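Pyruvate kinase (PDB 6QXL) probably catalyses the last step of glycolysis, in which phosphoenolpyruvate and ADP give pyruvate and ATP, and works as a homotetramer that binds glucose 6-phosphate. Local coordinates at residues I84-G89 with G103-V108; K91-T96 with E143-V148; Y405-E410 with P425-A430; W455-K460 with N471-L476. One frame throughout, in Å; residues are numbered along the deposited sequence.

How the interactions relate
Interactions 1 and 2 lie together in the small beta-rich part of the chain, their centres about 9 Å apart. Interactions 3 and 4 share the mixed sheet of the C-terminal alpha/beta domain, on the opposite side of the chain's centre. Interaction 1 is a surface contact resting on one amide hydrogen bond. Interaction 2 is a buried strand pairing with a greasy face and a charged one; its strand 91-95 adjoins strand 107-109 of interaction 1. Interaction 3 is partly buried and aromatic, at one outer strand of the C-terminal sheet. Interaction 4, a buried hairpin, includes the other outer strand, 470-477, through which the sheet continues into a second subunit.

Interaction 1: residues I84-G89 with G103-V108; sequences IELQVG and GTQEVV
The side-chain amide of Gln-105 is the flat group here, and the backbone carbonyl oxygen Glu-85 O lies in the plane of that amide, on the NE2 side. The bond from Gln-105 NE2 to Glu-85 O is 2.9 Å long and nearly straight, 169° at the hydrogen. Apolar atoms meet the two ends of the amide. Leu-86 CD2 stands 3.8 Å from Gln-105 NE2, and Ile-84 CB comes equally close, 3.8 Å, to Gln-105 OE1. Gln-105 starts with CG anti to its backbone N (chi1 180°), then bends at chi2 (74°), which turns CD toward the strand. Farther back, Ile-84 CD1 packs 3.9 Å from Thr-104 O. The turn that carries Gln-105 is braced by an ST turn: Thr-104 OG1 accepts from Glu-106 N at 3.0 Å, and at 3.3 Å from Val-107 N. Ile-84 and Leu-86 also touch Leu-154 of the neighbouring strand 152-155, and Ile-84 reaches Phe-92. Gln-105 thus ties strand 83-86 to the turn before strand 107-109 through a single neutral hydrogen bond, with aliphatic groups beside both polar atoms of its amide; no charge pair joins the segments at this surface.

Interaction 2: residues K91-T96 with E143-V148; sequences KFRFST and ELRCRV
Arg-93 and Arg-145, paired across two antiparallel strands, lie side by side and point the same way, Arg-93 CG 3.8 Å from Arg-145 CG, with their guanidinium planes turned 61° apart. Glu-143 binds both. Its OE2 takes a salt bridge from Arg-93 NH1 at 3.0 Å, on the syn side of the carboxylate and in the guanidinium plane, though Arg-93 and Glu-143 hold their own planes 49° apart. Its OE1 is gripped side-on by Arg-145, with NE at 2.8 Å on the anti lone pair and NH2 at 3.2 Å, from above the carboxylate plane, to the same oxygen. The Glu-143 chain is extended beyond CG, which carries the carboxylate out to both arginines. On the other face Cys-146 SG approaches the Phe-94 ring at its edge, 3.9 Å from Phe-94 CE2, while Phe-92 CD2 lies over one face of that ring. Leu-125 and Met-134 help close this side. Backbone bonds at Phe-92 with Cys-146 and Phe-94 with Leu-144 set the register. At the far end Lys-91 and Arg-147 both bridge to Glu-137. The pairing therefore puts apolar side chains on one face of the sheet and ion pairs on the other, where carboxylates probably offset the crowding of like charges.

Interaction 3: residues Y405-E410 with P425-A430; sequences YSPHRE and PFDPAA
Tyr-405 drives the edge of its ring into the face of Phe-426, and this T-shaped pair is the tight part of the contact. The planes stand 71° apart with centroids 5.2 Å from each other. Tyr-405 CD2 does the touching, 3.5 Å from Phe-426 CG and offset toward the rim of the Phe-426 ring. Phe-426 reaches that position with CG anti to its backbone N (chi1 -172°). Helix 436-446 covers the pair: Ala-439 and Ala-440 meet Phe-426, and the carbonyl of Ala-440 is hydrogen-bonded to Tyr-405 OH. Beside the rings, Phe-426 N donates to Ser-406 O at 3.0 Å, from well above the carbonyl plane, and Pro-425 CA adds a CA-H...O contact to the same oxygen at 3.4 Å. Gln-412 is a further partner of Ser-406 O.

The other end is looser and more open to solvent. Pro-407 CB rests 3.9 Å from Asp-427 CG and 3.4 Å from Phe-426 O, without any hydrogen bond, since the proline N has no hydrogen to give. The Pro-407 side chain is about 7 Å from bound glucose 6-phosphate. Chemically, parallel strands 402-406 and 421-425 end here on one backbone bond and an aromatic pair: the apolar end is covered by a helix, whereas the proline end has contact without a hydrogen bond across the segments.

Interaction 4: residues W455-K460 with N471-L476; sequences WVILTK and NTMKVL
A beta hairpin closes one side of the C-terminal sheet here, strands 455-461 and 470-477 running antiparallel, with the side chain of Lys-460 about 4 Å from bound glucose 6-phosphate. Backbone bonds pair Val-456 with Leu-476 and Leu-458 with Lys-474. At the loop end the register slips in a classic beta bulge: Asn-471 and Thr-472 both face Lys-460, whose O accepts from Asn-471 N at 3.0 Å and weakly from Thr-472 N. Thr-472 OG1 donates to Asn-471 OD1 at 2.6 Å, from above the carbonyl plane, while Asn-471 ND2 is hydrogen-bonded to Asp-462 of the same chain.

Side chains split between two faces. On one, Ile-457 CG2, anti to its backbone N, touches Met-473 CG at 3.9 Å where the two side chains cross, and helix 359-373 packs against Met-473 and Thr-459. At the same side Val-475 CG1 meets Trp-455 CE3 at 3.6 Å, approaching the indole obliquely; Leu-476 O lies 3.4 Å from that same Trp-455 CE3. The Trp-455 ring also stacks on His-477. On the opposite face Leu-476 CD1 packs 4.1 Å from Leu-458 CB, and the amines of Lys-460 and Lys-474 stay 5.8 Å apart, NZ to NZ. Lys-474 NZ is bridged to Asp-462 of the second subunit. Thr-472, Met-473 and Lys-474 pair antiparallel with a strand of that subunit, so this is an edge hairpin of an alpha/beta domain whose sheet continues across a subunit interface of the tetramer.

Interaction 1: residues I84-G89 with G103-V108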
# COMPACT_ATOMS: atom_id res chain seq x y z
N ILE A 84 -45.77 -18.51 -31.96
CA ILE A 84 -45.72 -19.97 -31.86
C ILE A 84 -45.03 -20.35 -30.56
O ILE A 84 -44.41 -19.53 -29.90
CB ILE A 84 -44.97 -20.65 -33.04
CG1 ILE A 84 -43.49 -20.16 -33.09
CG2 ILE A 84 -45.64 -20.36 -34.36
CD1 ILE A 84 -42.54 -21.10 -33.81
N GLU A 85 -45.12 -21.63 -30.22
CA GLU A 85 -44.48 -22.20 -29.05
C GLU A 85 -43.64 -23.38 -29.48
O GLU A 85 -44.10 -24.22 -30.23
CB GLU A 85 -45.56 -22.66 -28.05
CG GLU A 85 -45.95 -21.61 -27.02
CD GLU A 85 -44.97 -21.52 -25.85
OE1 GLU A 85 -45.09 -20.51 -25.12
OE2 GLU A 85 -44.17 -22.47 -25.57
N LEU A 86 -42.42 -23.47 -28.97
CA LEU A 86 -41.46 -24.50 -29.35
C LEU A 86 -41.01 -25.28 -28.15
O LEU A 86 -40.82 -24.70 -27.08
CB LEU A 86 -40.23 -23.90 -30.05
CG LEU A 86 -40.41 -23.27 -31.42
CD1 LEU A 86 -39.15 -22.47 -31.80
CD2 LEU A 86 -40.68 -24.37 -32.44
N GLN A 87 -40.83 -26.59 -28.36
CA GLN A 87 -40.41 -27.50 -27.32
C GLN A 87 -39.00 -28.01 -27.61
O GLN A 87 -38.55 -28.08 -28.76
CB GLN A 87 -41.37 -28.66 -27.21
CG GLN A 87 -42.77 -28.23 -26.85
CD GLN A 87 -43.68 -29.41 -26.59
OE1 GLN A 87 -43.27 -30.48 -26.08
NE2 GLN A 87 -44.97 -29.23 -26.91
N VAL A 88 -38.32 -28.41 -26.54
CA VAL A 88 -36.99 -28.95 -26.66
C VAL A 88 -37.03 -30.15 -27.61
O VAL A 88 -37.93 -30.97 -27.55
CB VAL A 88 -36.41 -29.36 -25.29
CG1 VAL A 88 -35.00 -29.94 -25.46
CG2 VAL A 88 -36.42 -28.12 -24.36
N GLY A 89 -36.06 -30.21 -28.54
CA GLY A 89 -35.97 -31.28 -29.51
C GLY A 89 -36.67 -31.01 -30.83
O GLY A 89 -36.37 -31.68 -31.82
N GLY A 103 -44.76 -17.18 -41.50
CA GLY A 103 -44.02 -18.03 -40.58
C GLY A 103 -44.93 -19.10 -40.00
O GLY A 103 -46.12 -18.88 -39.80
N THR A 104 -44.38 -20.29 -39.81
CA THR A 104 -45.15 -21.40 -39.29
C THR A 104 -44.44 -21.98 -38.10
O THR A 104 -43.44 -21.46 -37.63
CB THR A 104 -45.30 -22.50 -40.37
OG1 THR A 104 -44.05 -23.20 -40.50
CG2 THR A 104 -45.73 -21.89 -41.70
N GLN A 105 -44.97 -23.09 -37.60
CA GLN A 105 -44.37 -23.84 -36.51
C GLN A 105 -43.03 -24.47 -36.89
O GLN A 105 -42.30 -24.92 -36.01
CB GLN A 105 -45.41 -24.94 -36.14
CG GLN A 105 -45.04 -25.89 -35.02
CD GLN A 105 -45.12 -25.25 -33.66
OE1 GLN A 105 -45.97 -24.35 -33.37
NE2 GLN A 105 -44.22 -25.69 -32.77
N GLU A 106 -42.70 -24.54 -38.19
CA GLU A 106 -41.50 -25.20 -38.65
C GLU A 106 -40.46 -24.29 -39.27
O GLU A 106 -39.27 -24.65 -39.36
CB GLU A 106 -41.84 -26.28 -39.66
CG GLU A 106 -42.74 -27.39 -39.13
CD GLU A 106 -43.39 -28.19 -40.24
OE1 GLU A 106 -42.59 -28.61 -41.11
OE2 GLU A 106 -44.66 -28.38 -40.29
N VAL A 107 -40.86 -23.10 -39.72
CA VAL A 107 -39.95 -22.21 -40.40
C VAL A 107 -40.42 -20.78 -40.29
O VAL A 107 -41.62 -20.52 -40.27
CB VAL A 107 -39.78 -22.61 -41.91
CG1 VAL A 107 -41.11 -22.55 -42.64
CG2 VAL A 107 -38.77 -21.72 -42.60
N VAL A 108 -39.46 -19.85 -40.25
CA VAL A 108 -39.74 -18.43 -40.36
C VAL A 108 -38.71 -17.82 -41.31
O VAL A 108 -37.61 -18.34 -41.48
CB VAL A 108 -39.70 -17.72 -38.98
CG1 VAL A 108 -38.27 -17.70 -38.39
CG2 VAL A 108 -40.26 -16.30 -39.06

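Interaction 2: residues K91-T96 with E143-V148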
# COMPACT_ATOMS: atom_id res chain seq x y z
N LYS A 91 -37.63 -29.29 -34.41
CA LYS A 91 -36.84 -28.83 -35.54
C LYS A 91 -37.40 -27.51 -36.03
O LYS A 91 -38.62 -27.28 -36.00
CB LYS A 91 -36.87 -29.83 -36.66
CG LYS A 91 -36.39 -31.23 -36.27
CD LYS A 91 -34.94 -31.29 -35.77
CE LYS A 91 -34.58 -32.78 -35.70
NZ LYS A 91 -33.27 -32.90 -35.08
N PHE A 92 -36.51 -26.61 -36.44
CA PHE A 92 -36.92 -25.29 -36.85
C PHE A 92 -35.93 -24.71 -37.84
O PHE A 92 -34.74 -24.98 -37.76
CB PHE A 92 -37.10 -24.38 -35.64
CG PHE A 92 -37.83 -23.13 -35.92
CD1 PHE A 92 -39.21 -23.16 -36.03
CD2 PHE A 92 -37.17 -21.93 -36.14
CE1 PHE A 92 -39.92 -21.99 -36.34
CE2 PHE A 92 -37.87 -20.77 -36.44
CZ PHE A 92 -39.25 -20.80 -36.53
N ARG A 93 -36.44 -23.89 -38.75
CA ARG A 93 -35.64 -23.37 -39.84
C ARG A 93 -35.76 -21.86 -39.98
O ARG A 93 -36.84 -21.30 -39.81
CB ARG A 93 -36.08 -24.00 -41.17
CG ARG A 93 -35.71 -25.45 -41.33
CD ARG A 93 -36.17 -25.97 -42.69
NE ARG A 93 -37.61 -25.96 -42.88
CZ ARG A 93 -38.28 -25.35 -43.90
NH1 ARG A 93 -37.65 -24.62 -44.80
NH2 ARG A 93 -39.58 -25.44 -43.98
N PHE A 94 -34.63 -21.25 -40.32
CA PHE A 94 -34.57 -19.83 -40.66
C PHE A 94 -34.22 -19.75 -42.15
O PHE A 94 -33.16 -20.23 -42.54
CB PHE A 94 -33.51 -19.14 -39.82
CG PHE A 94 -33.73 -19.26 -38.35
CD1 PHE A 94 -34.62 -18.44 -37.70
CD2 PHE A 94 -33.05 -20.22 -37.60
CE1 PHE A 94 -34.85 -18.56 -36.35
CE2 PHE A 94 -33.30 -20.34 -36.24
CZ PHE A 94 -34.19 -19.50 -35.62
N SER A 95 -35.11 -19.15 -42.96
CA SER A 95 -34.94 -19.21 -44.41
C SER A 95 -35.05 -17.85 -45.05
O SER A 95 -36.09 -17.12 -44.86
CB SER A 95 -35.96 -20.16 -45.08
OG SER A 95 -35.75 -20.23 -46.48
N THR A 96 -34.10 -17.52 -45.90
CA THR A 96 -34.16 -16.30 -46.69
C THR A 96 -35.13 -16.39 -47.83
O THR A 96 -35.58 -15.38 -48.34
CB THR A 96 -32.77 -15.94 -47.26
OG1 THR A 96 -32.32 -17.01 -48.06
CG2 THR A 96 -31.76 -15.67 -46.12
N GLU A 143 -30.80 -21.31 -45.97
CA GLU A 143 -31.44 -21.56 -44.71
C GLU A 143 -30.56 -22.26 -43.71
O GLU A 143 -29.59 -22.94 -44.09
CB GLU A 143 -32.75 -22.39 -44.87
CG GLU A 143 -32.65 -23.77 -45.37
CD GLU A 143 -34.00 -24.44 -45.59
OE1 GLU A 143 -34.12 -25.70 -45.46
OE2 GLU A 143 -35.00 -23.77 -45.83
N LEU A 144 -30.92 -22.11 -42.43
CA LEU A 144 -30.29 -22.83 -41.35
C LEU A 144 -31.34 -23.77 -40.76
O LEU A 144 -32.47 -23.35 -40.45
CB LEU A 144 -29.80 -21.89 -40.27
CG LEU A 144 -28.69 -20.91 -40.64
CD1 LEU A 144 -28.35 -20.05 -39.41
CD2 LEU A 144 -27.37 -21.56 -41.08
N ARG A 145 -30.98 -25.05 -40.61
CA ARG A 145 -31.87 -26.05 -40.07
C ARG A 145 -31.41 -26.40 -38.67
O ARG A 145 -30.27 -26.88 -38.49
CB ARG A 145 -31.85 -27.30 -40.93
CG ARG A 145 -32.44 -27.08 -42.30
CD ARG A 145 -32.08 -28.18 -43.27
NE ARG A 145 -32.29 -27.72 -44.64
CZ ARG A 145 -31.70 -28.17 -45.73
NH1 ARG A 145 -30.93 -29.27 -45.63
NH2 ARG A 145 -31.99 -27.65 -46.90
N CYS A 146 -32.28 -26.18 -37.69
CA CYS A 146 -31.88 -26.19 -36.30
C CYS A 146 -32.69 -27.15 -35.44
O CYS A 146 -33.80 -27.58 -35.81
CB CYS A 146 -32.00 -24.78 -35.72
SG CYS A 146 -31.14 -23.50 -36.68
N ARG A 147 -32.13 -27.47 -34.28
CA ARG A 147 -32.81 -28.18 -33.21
C ARG A 147 -32.94 -27.24 -32.01
O ARG A 147 -31.97 -26.54 -31.66
CB ARG A 147 -32.01 -29.42 -32.82
CG ARG A 147 -32.78 -30.40 -31.96
CD ARG A 147 -31.99 -31.63 -31.59
NE ARG A 147 -30.89 -31.36 -30.67
CZ ARG A 147 -29.58 -31.32 -30.95
NH1 ARG A 147 -29.14 -31.50 -32.20
NH2 ARG A 147 -28.71 -31.10 -29.98
N VAL A 148 -34.10 -27.24 -31.37
CA VAL A 148 -34.32 -26.41 -30.20
C VAL A 148 -33.66 -27.05 -28.97
O VAL A 148 -33.89 -28.22 -28.65
CB VAL A 148 -35.83 -26.20 -29.94
CG1 VAL A 148 -36.07 -25.43 -28.63
CG2 VAL A 148 -36.48 -25.50 -31.13

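Interaction 3: residues Y405-E410 with P425-A430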
# COMPACT_ATOMS: atom_id res chain seq x y z
N TYR A 405 -22.69 25.00 -12.45
CA TYR A 405 -23.29 26.30 -12.74
C TYR A 405 -23.10 26.60 -14.22
O TYR A 405 -21.96 26.75 -14.69
CB TYR A 405 -22.65 27.39 -11.89
CG TYR A 405 -23.08 27.42 -10.43
CD1 TYR A 405 -22.94 26.32 -9.61
CD2 TYR A 405 -23.56 28.57 -9.87
CE1 TYR A 405 -23.32 26.37 -8.27
CE2 TYR A 405 -23.96 28.62 -8.53
CZ TYR A 405 -23.82 27.52 -7.74
OH TYR A 405 -24.19 27.57 -6.41
N SER A 406 -24.19 26.68 -14.96
CA SER A 406 -24.11 26.97 -16.37
C SER A 406 -25.32 27.77 -16.82
O SER A 406 -26.41 27.64 -16.26
CB SER A 406 -23.99 25.69 -17.18
OG SER A 406 -23.53 25.95 -18.49
N PRO A 407 -25.13 28.64 -17.81
CA PRO A 407 -26.27 29.33 -18.37
C PRO A 407 -26.97 28.51 -19.46
O PRO A 407 -28.15 28.72 -19.69
CB PRO A 407 -25.63 30.59 -18.95
CG PRO A 407 -24.26 30.15 -19.38
CD PRO A 407 -23.85 29.14 -18.36
N HIS A 408 -26.26 27.58 -20.09
CA HIS A 408 -26.77 26.87 -21.25
C HIS A 408 -27.64 25.68 -20.89
O HIS A 408 -27.37 24.97 -19.93
CB HIS A 408 -25.64 26.41 -22.15
CG HIS A 408 -24.65 27.48 -22.49
ND1 HIS A 408 -24.98 28.82 -22.53
CD2 HIS A 408 -23.33 27.41 -22.77
CE1 HIS A 408 -23.91 29.52 -22.84
NE2 HIS A 408 -22.90 28.69 -22.98
N ARG A 409 -28.70 25.45 -21.68
CA ARG A 409 -29.60 24.32 -21.46
C ARG A 409 -28.93 23.00 -21.83
O ARG A 409 -29.09 22.02 -21.12
CB ARG A 409 -30.90 24.50 -22.22
CG ARG A 409 -31.99 23.43 -21.97
CD ARG A 409 -32.70 22.94 -23.23
NE ARG A 409 -31.85 22.55 -24.38
CZ ARG A 409 -31.44 21.32 -24.69
NH1 ARG A 409 -31.76 20.26 -23.92
NH2 ARG A 409 -30.68 21.21 -25.82
N GLU A 410 -28.19 23.01 -22.92
CA GLU A 410 -27.40 21.86 -23.37
C GLU A 410 -26.57 21.29 -22.20
O GLU A 410 -26.59 20.09 -21.94
CB GLU A 410 -26.49 22.30 -24.52
CG GLU A 410 -25.79 21.28 -25.33
CD GLU A 410 -24.79 21.90 -26.34
OE1 GLU A 410 -24.83 23.13 -26.62
OE2 GLU A 410 -23.92 21.12 -26.84
N PRO A 425 -28.77 26.55 -12.65
CA PRO A 425 -28.73 27.51 -13.76
C PRO A 425 -28.21 28.87 -13.26
O PRO A 425 -28.60 29.32 -12.15
CB PRO A 425 -30.18 27.61 -14.23
CG PRO A 425 -30.89 26.51 -13.54
CD PRO A 425 -30.15 26.25 -12.25
N PHE A 426 -27.30 29.45 -14.03
CA PHE A 426 -26.52 30.59 -13.57
C PHE A 426 -25.75 31.18 -14.74
O PHE A 426 -25.19 30.44 -15.56
CB PHE A 426 -25.56 30.13 -12.47
CG PHE A 426 -24.83 31.23 -11.76
CD1 PHE A 426 -23.58 31.61 -12.21
CD2 PHE A 426 -25.36 31.81 -10.58
CE1 PHE A 426 -22.87 32.60 -11.53
CE2 PHE A 426 -24.64 32.77 -9.91
CZ PHE A 426 -23.39 33.15 -10.35
N ASP A 427 -25.78 32.51 -14.82
CA ASP A 427 -25.09 33.25 -15.88
C ASP A 427 -24.15 34.27 -15.27
O ASP A 427 -24.57 35.40 -15.00
CB ASP A 427 -26.07 33.95 -16.83
CG ASP A 427 -25.39 34.44 -18.11
OD1 ASP A 427 -24.13 34.30 -18.21
OD2 ASP A 427 -26.09 34.96 -19.00
N PRO A 428 -22.87 33.90 -15.12
CA PRO A 428 -21.94 34.85 -14.50
C PRO A 428 -21.65 36.09 -15.37
O PRO A 428 -21.47 37.18 -14.81
CB PRO A 428 -20.69 34.00 -14.25
CG PRO A 428 -20.70 33.01 -15.37
CD PRO A 428 -22.15 32.74 -15.67
N ALA A 429 -21.63 35.94 -16.70
CA ALA A 429 -21.34 37.06 -17.61
C ALA A 429 -22.33 38.22 -17.48
O ALA A 429 -21.97 39.37 -17.65
CB ALA A 429 -21.29 36.58 -19.07
N ALA A 430 -23.58 37.92 -17.13
CA ALA A 430 -24.60 38.94 -16.97
C ALA A 430 -24.64 39.52 -15.56
O ALA A 430 -25.67 40.03 -15.16
CB ALA A 430 -25.96 38.36 -17.33

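Interaction 4: residues W455-K460 with N471-L476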
# COMPACT_ATOMS: atom_id res chain seq x y z
N TRP A 455 -17.80 26.01 4.48
CA TRP A 455 -16.87 26.41 3.43
C TRP A 455 -17.27 25.81 2.11
O TRP A 455 -18.02 24.86 2.05
CB TRP A 455 -15.46 25.94 3.78
CG TRP A 455 -14.85 26.59 4.94
CD1 TRP A 455 -15.06 26.29 6.25
CD2 TRP A 455 -13.92 27.64 4.90
NE1 TRP A 455 -14.30 27.11 7.06
CE2 TRP A 455 -13.59 27.96 6.25
CE3 TRP A 455 -13.33 28.37 3.86
CZ2 TRP A 455 -12.70 28.97 6.57
CZ3 TRP A 455 -12.44 29.39 4.19
CH2 TRP A 455 -12.12 29.67 5.54
N VAL A 456 -16.72 26.35 1.04
CA VAL A 456 -17.12 25.97 -0.31
C VAL A 456 -15.92 26.14 -1.24
O VAL A 456 -15.07 26.97 -0.99
CB VAL A 456 -18.35 26.83 -0.73
CG1 VAL A 456 -18.27 27.49 -2.11
CG2 VAL A 456 -19.56 25.97 -0.65
N ILE A 457 -15.92 25.39 -2.32
CA ILE A 457 -14.89 25.55 -3.35
C ILE A 457 -15.56 26.16 -4.57
O ILE A 457 -16.63 25.71 -4.97
CB ILE A 457 -14.23 24.22 -3.74
CG1 ILE A 457 -13.36 23.72 -2.60
CG2 ILE A 457 -13.41 24.36 -5.02
CD1 ILE A 457 -12.68 22.40 -2.86
N LEU A 458 -14.93 27.16 -5.16
CA LEU A 458 -15.39 27.71 -6.41
C LEU A 458 -14.30 27.55 -7.43
O LEU A 458 -13.15 27.86 -7.15
CB LEU A 458 -15.77 29.18 -6.23
CG LEU A 458 -16.54 29.80 -7.41
CD1 LEU A 458 -17.45 30.89 -6.91
CD2 LEU A 458 -15.64 30.36 -8.50
N THR A 459 -14.67 27.09 -8.62
CA THR A 459 -13.72 27.01 -9.73
C THR A 459 -14.24 27.79 -10.90
O THR A 459 -15.45 27.84 -11.13
CB THR A 459 -13.46 25.54 -10.19
OG1 THR A 459 -14.64 24.98 -10.78
CG2 THR A 459 -13.01 24.67 -9.00
N LYS A 460 -13.33 28.39 -11.64
CA LYS A 460 -13.68 29.19 -12.80
C LYS A 460 -12.43 29.44 -13.62
O LYS A 460 -11.34 29.00 -13.27
CB LYS A 460 -14.31 30.50 -12.37
CG LYS A 460 -13.35 31.44 -11.67
CD LYS A 460 -13.99 32.79 -11.36
CE LYS A 460 -12.84 33.70 -10.90
NZ LYS A 460 -13.30 34.97 -10.31
N ASN A 471 -9.13 27.61 -14.71
CA ASN A 471 -7.77 27.71 -14.21
C ASN A 471 -7.64 28.22 -12.78
O ASN A 471 -6.55 28.57 -12.37
CB ASN A 471 -6.95 28.58 -15.15
CG ASN A 471 -7.34 30.06 -15.09
OD1 ASN A 471 -8.25 30.48 -14.34
ND2 ASN A 471 -6.60 30.86 -15.84
N THR A 472 -8.73 28.27 -12.01
CA THR A 472 -8.68 28.90 -10.71
C THR A 472 -9.49 28.09 -9.72
O THR A 472 -10.55 27.58 -10.06
CB THR A 472 -9.28 30.34 -10.79
OG1 THR A 472 -8.58 31.09 -11.80
CG2 THR A 472 -9.23 31.08 -9.44
N MET A 473 -9.02 28.01 -8.49
CA MET A 473 -9.73 27.32 -7.43
C MET A 473 -9.70 28.23 -6.24
O MET A 473 -8.62 28.65 -5.84
CB MET A 473 -9.03 25.99 -7.08
CG MET A 473 -9.73 25.17 -6.00
SD MET A 473 -8.80 23.73 -5.44
CE MET A 473 -7.99 24.46 -4.01
N LYS A 474 -10.86 28.52 -5.66
CA LYS A 474 -10.95 29.37 -4.48
C LYS A 474 -11.65 28.60 -3.40
O LYS A 474 -12.56 27.83 -3.67
CB LYS A 474 -11.76 30.65 -4.75
CG LYS A 474 -11.06 31.72 -5.60
CD LYS A 474 -11.99 32.85 -6.01
CE LYS A 474 -11.32 34.25 -6.09
NZ LYS A 474 -11.52 34.96 -4.79
N VAL A 475 -11.27 28.84 -2.16
CA VAL A 475 -11.92 28.24 -1.01
C VAL A 475 -12.53 29.40 -0.21
O VAL A 475 -11.80 30.25 0.30
CB VAL A 475 -10.91 27.42 -0.18
CG1 VAL A 475 -11.53 26.88 1.10
CG2 VAL A 475 -10.36 26.29 -1.01
N LEU A 476 -13.85 29.41 -0.10
CA LEU A 476 -14.59 30.55 0.42
C LEU A 476 -15.39 30.16 1.64
O LEU A 476 -15.90 29.06 1.73
CB LEU A 476 -15.53 31.10 -0.64
CG LEU A 476 -14.89 31.36 -2.00
CD1 LEU A 476 -15.97 31.77 -3.03
CD2 LEU A 476 -13.80 32.40 -1.91